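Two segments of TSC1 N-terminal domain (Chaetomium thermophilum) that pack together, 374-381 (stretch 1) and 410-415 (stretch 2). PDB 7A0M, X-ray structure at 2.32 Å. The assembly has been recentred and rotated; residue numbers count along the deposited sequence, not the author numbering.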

# COMPACT_ATOMS: atom_id res chain seq x y z
N LYS B 374 0.25 -3.86 -5.19
CA LYS B 374 1.40 -2.96 -5.19
C LYS B 374 1.02 -1.53 -5.55
O LYS B 374 1.92 -0.68 -5.61
N GLN B 375 -0.26 -1.25 -5.79
CA GLN B 375 -0.72 0.09 -6.12
C GLN B 375 -1.51 0.75 -5.00
O GLN B 375 -1.92 1.90 -5.15
N HIS B 376 -1.75 0.05 -3.88
CA HIS B 376 -2.66 0.55 -2.86
C HIS B 376 -2.02 0.50 -1.48
O HIS B 376 -1.39 -0.50 -1.11
N LEU B 377 -2.19 1.58 -0.73
CA LEU B 377 -1.73 1.66 0.65
C LEU B 377 -2.60 0.78 1.55
O LEU B 377 -3.70 0.36 1.19
N LEU B 378 -2.08 0.51 2.75
CA LEU B 378 -2.87 -0.17 3.77
C LEU B 378 -4.11 0.65 4.11
O LEU B 378 -4.03 1.86 4.35
N HIS B 379 -5.26 -0.01 4.13
CA HIS B 379 -6.54 0.67 4.34
C HIS B 379 -6.76 0.92 5.83
O HIS B 379 -6.43 0.07 6.66
N PRO B 380 -7.29 2.09 6.19
CA PRO B 380 -7.55 2.36 7.62
C PRO B 380 -8.54 1.39 8.25
O PRO B 380 -8.53 1.25 9.48
N ASN B 381 -9.38 0.72 7.46
CA ASN B 381 -10.32 -0.24 8.02
C ASN B 381 -9.61 -1.37 8.76
O ASN B 381 -10.16 -1.94 9.71
N MSE B 410 -9.14 7.43 -3.74
CA MSE B 410 -7.97 7.81 -4.53
C MSE B 410 -6.74 8.03 -3.65
O MSE B 410 -5.61 7.82 -4.09
N ALA B 411 -6.97 8.44 -2.40
CA ALA B 411 -5.87 8.65 -1.47
C ALA B 411 -5.12 7.36 -1.15
O ALA B 411 -4.01 7.43 -0.61
N LEU B 412 -5.71 6.21 -1.46
CA LEU B 412 -5.07 4.92 -1.24
C LEU B 412 -4.21 4.48 -2.42
O LEU B 412 -3.44 3.53 -2.29
N VAL B 413 -4.32 5.15 -3.56
CA VAL B 413 -3.66 4.73 -4.80
C VAL B 413 -2.26 5.33 -4.85
O VAL B 413 -2.08 6.53 -4.64
N VAL B 414 -1.28 4.48 -5.14
CA VAL B 414 0.11 4.91 -5.28
C VAL B 414 0.36 5.17 -6.77
O VAL B 414 0.48 4.23 -7.56
N ASP B 415 0.43 6.44 -7.14
CA ASP B 415 0.66 6.81 -8.54
C ASP B 415 1.50 8.07 -8.65
O ASP B 415 2.17 8.29 -9.66

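A single beta bridge holds these two segments together: His 376 and Val 413 pair with their CA atoms 4.7 Å apart, and no regular strand forms in either segment. The end-to-end directions differ by 145°, so the chains run roughly antiparallel. Two short, nearly linear hydrogen bonds define the bridge. Val 414 N donates to Gln 375 O (2.7 Å, 169° at the hydrogen), and Leu 377 N donates to Leu 412 O (2.8 Å, 163°). The same acceptors also receive CA-H...O contacts, from Val 413 CA to Gln 375 O at 3.3 Å and from His 376 CA to Leu 412 O at 3.1 Å.

Around these two hydrogen bonds the side chains pack mainly through apolar contacts. Leu 412 loses the most surface, 114 Å² of its own area. Its CA-to-CB bond points sideways, and chi1 m with chi2 t carries the methyls to the later part of the first segment: CD1 lies 3.4 Å from His 379 CD2, and CD2 lies 4.1 Å from Pro 380 CD. The first segment answers with Leu 377, which points toward its partner. Also in m, t, it places CD1 3.5 Å from Ala 411 O and CD2 4.0 Å from Val 414 CG2. Val 414 (chi1 t) points toward the first segment as well, so these two side chains meet directly.

His 376 (chi1 m) points away overall, yet its NE2 comes within 3.9 Å of Val 413 CG2, a packing contact; NE2 finds its hydrogen bond elsewhere in the structure. His 379 (chi1 t) starts sideways but its ring end comes nearer, reaching Leu 412. Its ND1 accepts from Asn 381 N at 2.9 Å and 167°, a bond that ties the ring to its own segment. No side-chain hydrogen bond crosses the contact.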

# COMPACT_ATOMS: atom_id res chain seq x y z
CB LYS B 374 2.45 -3.48 -6.18
CG LYS B 374 2.98 -4.86 -5.87
CD LYS B 374 4.04 -5.27 -6.88
CE LYS B 374 4.47 -6.72 -6.68
NZ LYS B 374 5.41 -7.15 -7.75
CB GLN B 375 -1.59 0.05 -7.38
CG GLN B 375 -0.84 -0.23 -8.67
CD GLN B 375 -1.78 -0.38 -9.85
OE1 GLN B 375 -3.00 -0.39 -9.70
NE2 GLN B 375 -1.21 -0.48 -11.05
CB HIS B 376 -3.97 -0.24 -2.86
CG HIS B 376 -4.82 0.03 -4.06
ND1 HIS B 376 -4.58 -0.54 -5.29
CD2 HIS B 376 -5.91 0.82 -4.22
CE1 HIS B 376 -5.49 -0.12 -6.16
NE2 HIS B 376 -6.30 0.71 -5.53
CB LEU B 377 -1.77 3.10 1.14
CG LEU B 377 -0.94 4.13 0.37
CD1 LEU B 377 -1.40 5.54 0.69
CD2 LEU B 377 0.54 3.96 0.67
CB LEU B 378 -2.03 -0.41 5.02
CG LEU B 378 -2.73 -1.13 6.18
CD1 LEU B 378 -3.07 -2.56 5.80
CD2 LEU B 378 -1.88 -1.09 7.44
CB HIS B 379 -7.68 -0.17 3.78
CG HIS B 379 -8.95 0.60 3.55
ND1 HIS B 379 -9.75 1.03 4.58
CD2 HIS B 379 -9.55 1.00 2.41
CE1 HIS B 379 -10.80 1.67 4.09
NE2 HIS B 379 -10.70 1.67 2.77
CB PRO B 380 -8.11 3.79 7.61
CG PRO B 380 -7.67 4.38 6.32
CD PRO B 380 -7.57 3.26 5.34
CB ASN B 381 -11.21 -0.82 6.92
CG ASN B 381 -12.34 0.11 6.54
OD1 ASN B 381 -12.28 1.31 6.78
ND2 ASN B 381 -13.39 -0.45 5.95
CB MSE B 410 -8.26 9.06 -5.35
CG MSE B 410 -9.32 8.86 -6.42
SE MSE B 410 -8.82 7.48 -7.70
CE MSE B 410 -10.60 6.88 -8.22
CB ALA B 411 -6.38 9.30 -0.18
CB LEU B 412 -6.13 3.85 -0.96
CG LEU B 412 -7.01 4.11 0.26
CD1 LEU B 412 -8.24 3.23 0.23
CD2 LEU B 412 -6.22 3.89 1.55
CB VAL B 413 -4.49 5.15 -6.03
CG1 VAL B 413 -3.77 4.74 -7.31
CG2 VAL B 413 -5.88 4.54 -5.97
CB VAL B 414 1.08 3.86 -4.73
CG1 VAL B 414 2.51 4.39 -4.76
CG2 VAL B 414 0.68 3.45 -3.32
CB ASP B 415 -0.68 6.99 -9.27
CG ASP B 415 -1.58 8.02 -8.61
OD1 ASP B 415 -1.20 8.56 -7.55
OD2 ASP B 415 -2.67 8.29 -9.16